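Local atomic coordinates of 2-oxoadipate dioxygenase/decarboxylase, chloroplastic/amyloplastic (Oryza sativa, PDB entry 6W1K), a protein that uses ferrous iron and molecular oxygen to decarboxylate and hydroxylate 2-oxoadipate to D-2-hydroxyglutarate in plant lysine breakdown. Residues 175-178 and 183-186; 166-171 and 186-191; 72-77 and 152-157; 251-254 and 260-263; 88-93 and 99-104. All coordinates share one frame; numbering follows the deposited sequence.

Contact 1: 175-178 and 183-186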
# COMPACT_ATOMS: atom_id res chain seq x y z
N VAL A 175 -12.18 -17.81 12.34
CA VAL A 175 -12.30 -17.08 13.61
C VAL A 175 -11.77 -15.66 13.48
O VAL A 175 -12.39 -14.70 13.96
CB VAL A 175 -11.56 -17.86 14.72
CG1 VAL A 175 -11.44 -17.01 15.97
CG2 VAL A 175 -12.27 -19.17 15.03
N LEU A 176 -10.62 -15.49 12.84
CA LEU A 176 -10.08 -14.14 12.67
C LEU A 176 -10.97 -13.29 11.77
O LEU A 176 -11.22 -12.12 12.06
CB LEU A 176 -8.67 -14.21 12.10
CG LEU A 176 -7.58 -14.72 13.04
CD1 LEU A 176 -6.24 -14.64 12.27
CD2 LEU A 176 -7.52 -13.94 14.35
N SER A 177 -11.46 -13.88 10.68
CA SER A 177 -12.32 -13.13 9.77
C SER A 177 -13.50 -12.52 10.48
O SER A 177 -14.00 -11.47 10.07
CB SER A 177 -12.84 -14.01 8.64
OG SER A 177 -11.81 -14.35 7.74
N ARG A 178 -14.00 -13.18 11.53
CA ARG A 178 -15.19 -12.69 12.22
C ARG A 178 -14.88 -11.53 13.16
O ARG A 178 -15.75 -10.69 13.42
CB ARG A 178 -15.83 -13.84 13.00
CG ARG A 178 -16.59 -14.85 12.12
CD ARG A 178 -17.00 -16.08 12.93
NE ARG A 178 -17.37 -17.20 12.06
CZ ARG A 178 -16.92 -18.45 12.20
NH1 ARG A 178 -16.08 -18.75 13.18
NH2 ARG A 178 -17.32 -19.40 11.36
N ALA A 183 -6.82 -8.88 10.24
CA ALA A 183 -6.03 -10.02 10.73
C ALA A 183 -6.11 -11.19 9.77
O ALA A 183 -5.11 -11.88 9.53
CB ALA A 183 -6.51 -10.46 12.12
N ALA A 184 -7.31 -11.47 9.25
CA ALA A 184 -7.49 -12.58 8.32
C ALA A 184 -6.71 -12.36 7.02
O ALA A 184 -6.09 -13.30 6.49
CB ALA A 184 -8.99 -12.76 8.03
N TRP A 185 -6.75 -11.14 6.48
CA TRP A 185 -5.94 -10.80 5.31
C TRP A 185 -4.47 -11.12 5.55
O TRP A 185 -3.81 -11.76 4.74
CB TRP A 185 -6.11 -9.30 4.93
CG TRP A 185 -5.50 -9.02 3.60
CD1 TRP A 185 -6.14 -9.04 2.39
CD2 TRP A 185 -4.12 -8.71 3.31
NE1 TRP A 185 -5.26 -8.81 1.39
CE2 TRP A 185 -4.02 -8.57 1.92
CE3 TRP A 185 -2.99 -8.53 4.08
CZ2 TRP A 185 -2.82 -8.29 1.28
CZ3 TRP A 185 -1.80 -8.22 3.45
CH2 TRP A 185 -1.72 -8.14 2.06
N THR A 186 -3.93 -10.66 6.68
CA THR A 186 -2.50 -10.81 6.94
C THR A 186 -2.12 -12.25 7.20
O THR A 186 -1.04 -12.68 6.80
CB THR A 186 -2.13 -9.90 8.11
OG1 THR A 186 -2.62 -8.59 7.83
CG2 THR A 186 -0.66 -9.76 8.32

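Contact 2: 166-171 and 186-191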
# COMPACT_ATOMS: atom_id res chain seq x y z
N GLU A 166 3.54 -21.09 9.47
CA GLU A 166 3.01 -22.24 8.78
C GLU A 166 1.71 -21.86 8.07
O GLU A 166 1.04 -20.91 8.45
CB GLU A 166 2.75 -23.40 9.75
CG GLU A 166 1.63 -23.15 10.76
CD GLU A 166 1.41 -24.36 11.68
OE1 GLU A 166 2.22 -25.31 11.61
OE2 GLU A 166 0.44 -24.36 12.47
N LYS A 167 1.37 -22.64 7.05
CA LYS A 167 0.13 -22.41 6.31
C LYS A 167 -1.04 -22.50 7.28
O LYS A 167 -1.08 -23.42 8.09
CB LYS A 167 -0.04 -23.46 5.22
CG LYS A 167 -0.82 -23.00 4.00
CD LYS A 167 -0.84 -24.07 2.89
CE LYS A 167 -0.54 -23.45 1.51
NZ LYS A 167 -1.41 -23.99 0.39
N PRO A 168 -1.99 -21.57 7.23
CA PRO A 168 -3.08 -21.59 8.21
C PRO A 168 -4.11 -22.67 7.93
O PRO A 168 -4.27 -23.12 6.80
CB PRO A 168 -3.72 -20.21 8.05
CG PRO A 168 -2.91 -19.48 7.04
CD PRO A 168 -2.02 -20.41 6.33
N ILE A 169 -4.79 -23.11 9.01
CA ILE A 169 -5.96 -23.97 8.88
C ILE A 169 -7.17 -23.07 8.74
O ILE A 169 -7.22 -21.95 9.28
CB ILE A 169 -6.12 -24.96 10.06
CG1 ILE A 169 -6.40 -24.19 11.35
CG2 ILE A 169 -4.86 -25.80 10.21
CD1 ILE A 169 -6.49 -25.05 12.56
N TYR A 170 -8.18 -23.58 8.03
CA TYR A 170 -9.33 -22.75 7.68
C TYR A 170 -10.06 -22.27 8.93
O TYR A 170 -10.51 -21.12 8.98
CB TYR A 170 -10.29 -23.55 6.77
CG TYR A 170 -11.46 -22.71 6.28
CD1 TYR A 170 -11.22 -21.48 5.72
CD2 TYR A 170 -12.78 -23.13 6.40
CE1 TYR A 170 -12.28 -20.66 5.28
CE2 TYR A 170 -13.84 -22.33 5.95
CZ TYR A 170 -13.58 -21.09 5.40
OH TYR A 170 -14.61 -20.29 4.96
N SER A 171 -10.21 -23.14 9.92
CA SER A 171 -10.92 -22.77 11.14
C SER A 171 -10.31 -21.51 11.76
O SER A 171 -11.03 -20.65 12.27
CB SER A 171 -10.89 -23.91 12.15
OG SER A 171 -9.56 -24.28 12.46
N THR A 186 -3.93 -10.66 6.68
CA THR A 186 -2.50 -10.81 6.94
C THR A 186 -2.12 -12.25 7.20
O THR A 186 -1.04 -12.68 6.80
CB THR A 186 -2.13 -9.90 8.11
OG1 THR A 186 -2.62 -8.59 7.83
CG2 THR A 186 -0.66 -9.76 8.32
N LEU A 187 -3.03 -13.05 7.80
CA LEU A 187 -2.71 -14.45 8.03
C LEU A 187 -2.39 -15.16 6.72
O LEU A 187 -1.46 -15.98 6.66
CB LEU A 187 -3.88 -15.14 8.75
CG LEU A 187 -3.60 -16.58 9.14
CD1 LEU A 187 -2.54 -16.62 10.22
CD2 LEU A 187 -4.89 -17.29 9.64
N VAL A 188 -3.14 -14.87 5.66
CA VAL A 188 -2.96 -15.59 4.41
C VAL A 188 -2.10 -14.84 3.39
O VAL A 188 -1.68 -15.45 2.40
CB VAL A 188 -4.32 -15.96 3.78
CG1 VAL A 188 -5.06 -16.97 4.68
CG2 VAL A 188 -5.18 -14.75 3.55
N ASN A 189 -1.79 -13.57 3.62
CA ASN A 189 -0.96 -12.80 2.68
C ASN A 189 0.38 -12.36 3.26
O ASN A 189 1.31 -12.09 2.50
CB ASN A 189 -1.70 -11.55 2.16
CG ASN A 189 -2.86 -11.88 1.22
OD1 ASN A 189 -2.67 -12.18 0.05
ND2 ASN A 189 -4.08 -11.86 1.75
N GLY A 190 0.49 -12.23 4.58
CA GLY A 190 1.78 -11.90 5.16
C GLY A 190 2.28 -10.54 4.67
O GLY A 190 1.52 -9.57 4.57
N TYR A 191 3.56 -10.49 4.38
CA TYR A 191 4.25 -9.28 3.97
C TYR A 191 4.13 -8.97 2.48
O TYR A 191 4.90 -8.14 1.95
CB TYR A 191 5.71 -9.43 4.36
CG TYR A 191 5.99 -9.48 5.84
CD1 TYR A 191 5.87 -8.35 6.62
CD2 TYR A 191 6.42 -10.67 6.44
CE1 TYR A 191 6.14 -8.38 7.96
CE2 TYR A 191 6.71 -10.70 7.77
CZ TYR A 191 6.58 -9.54 8.52
OH TYR A 191 6.88 -9.56 9.87

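Contact 3: 72-77 and 152-157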
# COMPACT_ATOMS: atom_id res chain seq x y z
N ILE A 72 5.32 -3.10 12.28
CA ILE A 72 5.86 -2.12 11.35
C ILE A 72 7.39 -2.22 11.29
O ILE A 72 7.97 -2.18 10.20
CB ILE A 72 5.41 -0.72 11.76
CG1 ILE A 72 3.90 -0.57 11.58
CG2 ILE A 72 6.12 0.33 10.92
CD1 ILE A 72 3.33 0.61 12.30
N LYS A 73 8.04 -2.39 12.43
CA LYS A 73 9.49 -2.35 12.45
C LYS A 73 10.13 -3.47 11.63
O LYS A 73 11.26 -3.31 11.16
CB LYS A 73 9.98 -2.40 13.89
CG LYS A 73 9.62 -3.69 14.60
CD LYS A 73 10.38 -3.84 15.92
CE LYS A 73 9.62 -3.24 17.07
NZ LYS A 73 9.93 -3.95 18.35
N SER A 74 9.41 -4.58 11.41
CA SER A 74 9.99 -5.71 10.71
C SER A 74 10.22 -5.39 9.24
O SER A 74 11.12 -5.96 8.61
CB SER A 74 9.10 -6.96 10.89
OG SER A 74 7.90 -6.87 10.13
N LEU A 75 9.44 -4.47 8.69
CA LEU A 75 9.69 -3.98 7.33
C LEU A 75 10.38 -2.63 7.31
O LEU A 75 11.12 -2.35 6.37
CB LEU A 75 8.39 -3.84 6.56
CG LEU A 75 7.89 -5.08 5.85
CD1 LEU A 75 6.44 -4.77 5.41
CD2 LEU A 75 8.79 -5.44 4.70
N ALA A 76 10.13 -1.80 8.31
CA ALA A 76 10.62 -0.42 8.22
C ALA A 76 12.13 -0.37 8.15
O ALA A 76 12.68 0.51 7.51
CB ALA A 76 10.19 0.41 9.41
N GLU A 77 12.82 -1.30 8.82
CA GLU A 77 14.28 -1.29 8.86
C GLU A 77 14.89 -1.47 7.47
O GLU A 77 15.96 -0.91 7.17
CB GLU A 77 14.75 -2.40 9.79
CG GLU A 77 16.17 -2.28 10.28
CD GLU A 77 16.68 -3.59 10.89
OE1 GLU A 77 17.93 -3.77 10.88
OE2 GLU A 77 15.87 -4.43 11.37
N LYS A 152 12.70 -11.22 11.15
CA LYS A 152 13.96 -10.58 10.80
C LYS A 152 14.24 -10.61 9.30
O LYS A 152 15.27 -10.05 8.86
CB LYS A 152 15.13 -11.22 11.57
CG LYS A 152 14.99 -11.09 13.07
CD LYS A 152 16.12 -11.80 13.81
CE LYS A 152 17.39 -10.94 13.90
NZ LYS A 152 18.44 -11.66 14.69
N HIS A 153 13.36 -11.19 8.50
CA HIS A 153 13.59 -11.34 7.05
C HIS A 153 12.31 -11.10 6.31
O HIS A 153 11.99 -11.79 5.34
CB HIS A 153 14.21 -12.71 6.75
CG HIS A 153 15.49 -12.90 7.48
ND1 HIS A 153 16.65 -12.28 7.09
CD2 HIS A 153 15.76 -13.48 8.67
CE1 HIS A 153 17.61 -12.53 7.97
NE2 HIS A 153 17.09 -13.28 8.93
N ALA A 154 11.59 -10.06 6.74
CA ALA A 154 10.29 -9.77 6.14
C ALA A 154 10.41 -9.39 4.68
O ALA A 154 9.52 -9.69 3.88
CB ALA A 154 9.59 -8.64 6.92
N THR A 155 11.50 -8.73 4.30
CA THR A 155 11.65 -8.34 2.89
C THR A 155 11.90 -9.53 1.98
O THR A 155 11.35 -9.60 0.87
CB THR A 155 12.79 -7.32 2.79
OG1 THR A 155 12.52 -6.28 3.73
CG2 THR A 155 12.87 -6.73 1.41
N LEU A 156 12.70 -10.49 2.44
CA LEU A 156 12.84 -11.76 1.73
C LEU A 156 11.49 -12.43 1.53
O LEU A 156 11.17 -12.90 0.43
CB LEU A 156 13.78 -12.66 2.52
CG LEU A 156 15.23 -12.93 2.14
CD1 LEU A 156 15.72 -13.96 3.15
CD2 LEU A 156 15.28 -13.41 0.74
N ALA A 157 10.67 -12.46 2.58
CA ALA A 157 9.32 -13.01 2.47
C ALA A 157 8.51 -12.26 1.41
O ALA A 157 7.83 -12.87 0.57
CB ALA A 157 8.63 -12.94 3.82
O HOH W 1 12.70 -7.79 8.90
O HOH W 2 13.36 -7.28 6.28
O HOH W 3 15.07 -7.20 10.13

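Contact 4: 251-254 and 260-263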
# COMPACT_ATOMS: atom_id res chain seq x y z
N PHE A 251 -7.61 -20.65 -2.08
CA PHE A 251 -6.48 -21.00 -1.22
C PHE A 251 -6.75 -22.35 -0.58
O PHE A 251 -7.83 -22.58 -0.03
CB PHE A 251 -6.28 -19.88 -0.18
CG PHE A 251 -5.02 -20.01 0.63
CD1 PHE A 251 -3.81 -19.58 0.13
CD2 PHE A 251 -5.07 -20.55 1.92
CE1 PHE A 251 -2.65 -19.71 0.91
CE2 PHE A 251 -3.93 -20.65 2.71
CZ PHE A 251 -2.73 -20.25 2.20
N THR A 252 -5.79 -23.26 -0.66
CA THR A 252 -5.90 -24.53 0.04
C THR A 252 -5.24 -24.40 1.41
O THR A 252 -4.02 -24.29 1.53
CB THR A 252 -5.30 -25.66 -0.80
OG1 THR A 252 -6.07 -25.76 -2.01
CG2 THR A 252 -5.39 -27.02 -0.06
N PHE A 253 -6.06 -24.41 2.45
CA PHE A 253 -5.58 -24.34 3.82
C PHE A 253 -4.94 -25.66 4.25
O PHE A 253 -5.08 -26.72 3.61
CB PHE A 253 -6.75 -23.94 4.73
CG PHE A 253 -7.23 -22.54 4.47
CD1 PHE A 253 -8.14 -22.27 3.46
CD2 PHE A 253 -6.75 -21.48 5.23
CE1 PHE A 253 -8.57 -20.99 3.22
CE2 PHE A 253 -7.17 -20.18 4.98
CZ PHE A 253 -8.07 -19.94 3.98
N ALA A 254 -4.22 -25.59 5.37
CA ALA A 254 -3.40 -26.69 5.83
C ALA A 254 -4.21 -27.92 6.19
O ALA A 254 -3.65 -29.02 6.19
CB ALA A 254 -2.56 -26.28 7.04
N SER A 260 -12.18 -19.36 -0.56
CA SER A 260 -11.81 -18.09 -1.16
C SER A 260 -11.12 -17.18 -0.15
O SER A 260 -11.54 -17.11 1.01
CB SER A 260 -13.06 -17.40 -1.72
OG SER A 260 -12.73 -16.21 -2.40
N ILE A 261 -10.08 -16.47 -0.59
CA ILE A 261 -9.42 -15.49 0.26
C ILE A 261 -9.24 -14.18 -0.53
O ILE A 261 -9.14 -14.20 -1.76
CB ILE A 261 -8.01 -15.95 0.74
CG1 ILE A 261 -7.09 -16.19 -0.46
CG2 ILE A 261 -8.05 -17.15 1.64
CD1 ILE A 261 -5.60 -16.17 -0.18
N PRO A 262 -9.09 -13.07 0.17
CA PRO A 262 -8.70 -11.82 -0.50
C PRO A 262 -7.20 -11.75 -0.80
O PRO A 262 -6.35 -12.14 0.01
CB PRO A 262 -9.10 -10.74 0.51
CG PRO A 262 -8.92 -11.42 1.86
CD PRO A 262 -9.38 -12.86 1.61
N ARG A 263 -6.88 -11.28 -2.01
CA ARG A 263 -5.52 -10.88 -2.33
C ARG A 263 -5.46 -9.35 -2.24
O ARG A 263 -5.98 -8.76 -1.29
CB ARG A 263 -5.10 -11.44 -3.69
CG ARG A 263 -4.98 -12.99 -3.72
CD ARG A 263 -3.90 -13.48 -2.77
NE ARG A 263 -3.39 -14.81 -3.09
CZ ARG A 263 -2.59 -15.50 -2.28
NH1 ARG A 263 -2.23 -15.00 -1.10
NH2 ARG A 263 -2.16 -16.70 -2.65

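Contact 5: 88-93 and 99-104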
# COMPACT_ATOMS: atom_id res chain seq x y z
N GLU A 88 4.68 10.62 9.52
CA GLU A 88 3.59 10.74 10.49
C GLU A 88 3.02 9.36 10.86
O GLU A 88 2.99 8.43 10.05
CB GLU A 88 2.47 11.62 9.94
CG GLU A 88 2.97 12.87 9.16
CD GLU A 88 4.01 13.68 9.92
OE1 GLU A 88 3.83 13.86 11.15
OE2 GLU A 88 5.01 14.13 9.29
N GLU A 89 2.60 9.25 12.11
CA GLU A 89 1.85 8.09 12.58
C GLU A 89 0.36 8.35 12.49
O GLU A 89 -0.13 9.38 12.98
CB GLU A 89 2.24 7.77 14.03
CG GLU A 89 1.54 6.57 14.61
CD GLU A 89 1.89 6.35 16.07
OE1 GLU A 89 3.04 5.95 16.34
OE2 GLU A 89 1.01 6.60 16.93
N LEU A 90 -0.38 7.40 11.93
CA LEU A 90 -1.83 7.44 11.87
C LEU A 90 -2.42 6.35 12.76
O LEU A 90 -1.88 5.24 12.82
CB LEU A 90 -2.29 7.22 10.43
CG LEU A 90 -2.01 8.37 9.46
CD1 LEU A 90 -0.55 8.40 9.07
CD2 LEU A 90 -2.89 8.24 8.22
N ARG A 91 -3.53 6.66 13.43
CA ARG A 91 -4.19 5.70 14.30
C ARG A 91 -5.60 5.42 13.79
O ARG A 91 -6.29 6.33 13.34
CB ARG A 91 -4.23 6.21 15.74
CG ARG A 91 -2.85 6.48 16.28
CD ARG A 91 -2.83 6.55 17.82
NE ARG A 91 -1.54 6.09 18.34
CZ ARG A 91 -1.21 4.80 18.54
NH1 ARG A 91 -2.08 3.82 18.28
NH2 ARG A 91 -0.00 4.50 19.01
N PHE A 92 -6.01 4.14 13.88
CA PHE A 92 -7.33 3.68 13.43
C PHE A 92 -7.95 2.93 14.58
O PHE A 92 -7.90 1.69 14.63
CB PHE A 92 -7.19 2.82 12.17
CG PHE A 92 -6.51 3.52 11.08
CD1 PHE A 92 -5.12 3.51 10.99
CD2 PHE A 92 -7.23 4.29 10.17
CE1 PHE A 92 -4.46 4.22 10.00
CE2 PHE A 92 -6.57 5.01 9.18
CZ PHE A 92 -5.18 4.96 9.10
N PRO A 93 -8.58 3.65 15.54
CA PRO A 93 -9.06 2.98 16.76
C PRO A 93 -10.09 1.88 16.52
O PRO A 93 -9.99 0.83 17.17
CB PRO A 93 -9.67 4.13 17.60
CG PRO A 93 -9.10 5.38 17.05
CD PRO A 93 -8.77 5.11 15.59
N ALA A 99 -0.39 2.97 11.89
CA ALA A 99 0.36 3.00 10.65
C ALA A 99 1.40 4.11 10.71
O ALA A 99 1.24 5.08 11.43
CB ALA A 99 -0.55 3.23 9.43
N LEU A 100 2.48 3.93 9.96
CA LEU A 100 3.52 4.93 9.76
C LEU A 100 3.81 4.99 8.28
O LEU A 100 3.82 3.95 7.61
CB LEU A 100 4.77 4.56 10.51
CG LEU A 100 5.87 5.55 10.86
CD1 LEU A 100 5.35 6.70 11.65
CD2 LEU A 100 6.93 4.77 11.66
N TRP A 101 4.08 6.17 7.76
CA TRP A 101 4.52 6.24 6.38
C TRP A 101 5.94 6.79 6.34
O TRP A 101 6.45 7.37 7.31
CB TRP A 101 3.56 7.06 5.54
CG TRP A 101 3.56 8.54 5.68
CD1 TRP A 101 2.89 9.30 6.61
CD2 TRP A 101 4.22 9.46 4.81
NE1 TRP A 101 3.08 10.64 6.35
CE2 TRP A 101 3.92 10.76 5.26
CE3 TRP A 101 5.04 9.30 3.68
CZ2 TRP A 101 4.40 11.92 4.63
CZ3 TRP A 101 5.51 10.47 3.03
CH2 TRP A 101 5.19 11.75 3.51
N PHE A 102 6.59 6.53 5.21
CA PHE A 102 8.02 6.75 5.00
C PHE A 102 8.20 7.45 3.65
O PHE A 102 7.62 7.03 2.65
CB PHE A 102 8.81 5.44 5.03
CG PHE A 102 8.66 4.66 6.31
CD1 PHE A 102 7.51 3.96 6.57
CD2 PHE A 102 9.66 4.66 7.25
CE1 PHE A 102 7.38 3.29 7.77
CE2 PHE A 102 9.55 4.00 8.45
CZ PHE A 102 8.42 3.30 8.73
N SER A 103 8.99 8.54 3.64
CA SER A 103 9.27 9.25 2.41
C SER A 103 10.62 8.81 1.88
O SER A 103 11.56 8.59 2.65
CB SER A 103 9.29 10.77 2.63
OG SER A 103 10.15 11.06 3.69
N PRO A 104 10.78 8.76 0.56
CA PRO A 104 11.98 8.13 -0.02
C PRO A 104 13.19 9.04 0.05
O PRO A 104 13.08 10.25 0.21
CB PRO A 104 11.57 7.85 -1.48
CG PRO A 104 10.47 8.79 -1.77
CD PRO A 104 9.77 9.13 -0.45

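Contact 1: 175-178 and 183-186
Ser177 and Leu176 receive the methyl groups of Ala184 and Ala183 where two consecutive helices, 170-179 and 181-189, turn a tight corner over a very short link and pack against each other as a helix pair. The approach is close: the CA atoms of Ser177 and Ala184 are 5.1 Å apart, a spacing that the small residues at this crossing permit. The CB of Ala184 sits 3.3 Å from Ser177 OG and 3.8 Å from Ser177 CA, so it touches the backbone of helix 170-179 as well as the hydroxyl. It also meets Leu176, with Ala184 CB 4.3 Å from Leu176 CB. The branch of Leu176 runs on to Ala183. With CG beside the backbone N (chi1 -72°) and CD1 extended from CA (chi2 -178°), the CD1 methyl comes to 4.2 Å from Ala183 CB and lies near the Ala183 carbonyl oxygen too. The bond that fixes the serine hydroxyl belongs to its own helix, since OG is hydrogen-bonded to Phe173 O and meets the alanine methyl only by van der Waals contact. Further out, Leu176 also packs on Ser136 and Ile140 of helix 134-147, while Ala183 rests on Phe65 of strand 57-65, so the pair lies between helix 134-147 and strand 57-65. Next to the contact, the ring of Trp185 makes a cation-pi contact with the substrate-binding Arg63, and its NE1 is hydrogen-bonded to Arg263 O.

Contact 2: 166-171 and 186-191
Pro168 is the residue of 166-171 that meets helix 181-189, and it does so through its ring, against Leu187 and Val188. Just before it, Lys167, whose CB is directed away from helix 181-189, ties its NZ to Thr252 O, which holds this extended piece of chain to the hairpin of strands 248-252 and 258-271. At Pro168 the ring carbons CB and CG lie against the isobutyl group of Leu187, the two side chains running alongside in opposite senses. Pro168 CB is 3.5 Å from Leu187 CD2, and Pro168 CG is 3.6 Å from Leu187 CG. With CG anti to the backbone N (chi1 -175°), the leucine's branch point itself lies against the proline ring, and CD2 continues beside CB. Pro168 CG also touches Val188 CG1, at 4.1 Å. Tyr143 of helix 134-147 packs on both Pro168 and Leu187. Ile169 is the N-cap residue that opens helix 170-179. On the partner side the helix stops directly after the contact: Gly190 N bonds to Thr186 O at 2.7 Å, and Gly190 itself turns the chain with a positive phi of 62°. Cut back to an alanine, Leu187 would probably leave Pro168 CB and CG without their leucine partner and open a gap beside Tyr143. The side-chain contact is carbon on carbon among buried residues, so shape and the exclusion of water hold it, while polar bonds to other parts of the protein, such as Pro168 O to Ala254 N, fix the loop's course.

Contact 3: 72-77 and 152-157
Helices 72-81 and 154-160 come together at Leu75 and Ala154, whose CA atoms are 5.9 Å apart, with the first turn of helix 154-160, opened by the N-cap residue His153, against the side of the other helix. The Ala154 methyl is central to the contact: its CB lies 3.5 Å from the Ser74 carbonyl oxygen and 4.0 Å from Leu75 CD2. That same leucine methyl also reaches Thr155, with Leu75 CD2 3.9 Å from Thr155 OG1, the two side chains crossing at a slant. Ser74 OG turns back along its own chain (chi1 73°), is hydrogen-bonded to Gly71 O and to Tyr191 OH, and meets Ala154 CB only at van der Waals range, 4.0 Å from OG. Water extends the contact. One molecule accepts from Thr155 N at 3.1 Å and donates only weakly to Ser74 O; another lies 3.1 Å from both Glu77 OE2 and Lys152 O. Tyr191, beyond the end of helix 181-189, packs on Leu75 and Ala154. Leu75 also rests on Ile124 of strand 121-127, and Thr155 on Val25 and Met29 of helix 16-36, so this crossing lies between strand 121-127 of the sheet and helix 16-36.

Contact 4: 251-254 and 260-263
Apolar contact carries most of this meeting, with Ile261 reaching Phe251 and Phe253 across the beta hairpin of strands 248-252 and 258-271. Its two branches divide the work. Ile261 CG2 lies 3.7 Å from Phe251 CB and 3.6 Å from Phe253 CZ, bridging the two phenylalanines; CD1 goes to Phe251, 3.8 Å from its CB. A chi1 of 60° turns CG1 toward Phe251, and CD1 approaches the ring obliquely. The aromatic contact is within 251-254: Phe251 CD2 stands 3.5 Å above the plane of the Phe253 ring, over its centre. With an alanine here instead of Ile261, Phe251 CB and Phe253 CZ would probably lose the methyl they share, opening a gap there. Charged groups form the third kind. Within 260-263, Ile261 CD1 lies 3.6 Å above one guanidinium face of Arg263, offset toward its rim, and Arg263 NH2 comes to the edge of the Phe251 ring, 4.3 Å from Phe251 CD1. Arg263 NH1 is hydrogen-bonded to Asn189 OD1, which helps to hold the group, while Lys167 makes a cation-pi contact with Phe251. The backbones pair just beside these residues, Phe251 with Glu259 and Ile261 with Ala249. Val188 of helix 181-189 covers both Phe253 and Ile261, and Tyr170 and Phe173 of helix 170-179 meet the Phe253 ring, so this face of the hairpin lies against the two helices.

Contact 5: 88-93 and 99-104
Phe92 and Trp101 both turn ring edges to this contact. Ala99 CB lies near the plane of the Phe92 ring, 4.1 Å from CE1, and Leu90 CD1 meets the Trp101 ring in the same manner, 4.3 Å from its CD1. Beyond the two strands Phe92 pairs edge-to-face with Phe303 and Trp101 with Phe294, both of which line the 2-oxoadipate pocket. Glu88 lies alongside Trp101, pointing the same way, its carboxylate plane 58° from the ring. With CG beside the backbone N (chi1 -40°), the glutamate methylene CG meets Trp101 NE1 at 3.6 Å, and a bend at chi2 directs the carboxylate. The backbones form an antiparallel hairpin, the strand segments at 152°. Leu90 and Ala99 are a hydrogen-bonded pair, with Leu90 N to Ala99 O and Ala99 N to Leu90 O both 2.9 Å, and the bond from Trp101 N to Glu88 O is weak at 3.4 Å. Glu89 and Leu100, on the other face, are the non-hydrogen-bonded pair; Leu100 CD1 folds over to 3.3 Å from Glu88 O. Strand 97-103 pairs on its far side with strand 121-127, and Phe92 packs on Val296 and Ala299 of helix 296-302, so the hairpin forms an edge of the sheet beside the active site.

How the contacts relate
In chain order contact 5 falls between the two helices joined by contact 3; contacts 2 and 1 then bring together helices 170-179 and 181-189, and contact 4 follows. Contacts 1, 2 and 4 cluster, with centres 8 to 12 Å apart; contacts 1 and 2 share Thr186, and Pro168 O to Ala254 N joins contact 2 to contact 4. Tyr191 links contact 2 to contact 3, whose helix 72-81 packs through Ala76 on Phe102 of contact 5. Contacts 4 and 5 lie about 28 Å apart between centres but reach the same sheet, which carries the metal ligands. Contact 5 thus flanks the active site, with contact 3 farther off and the helix-and-hairpin region to one side.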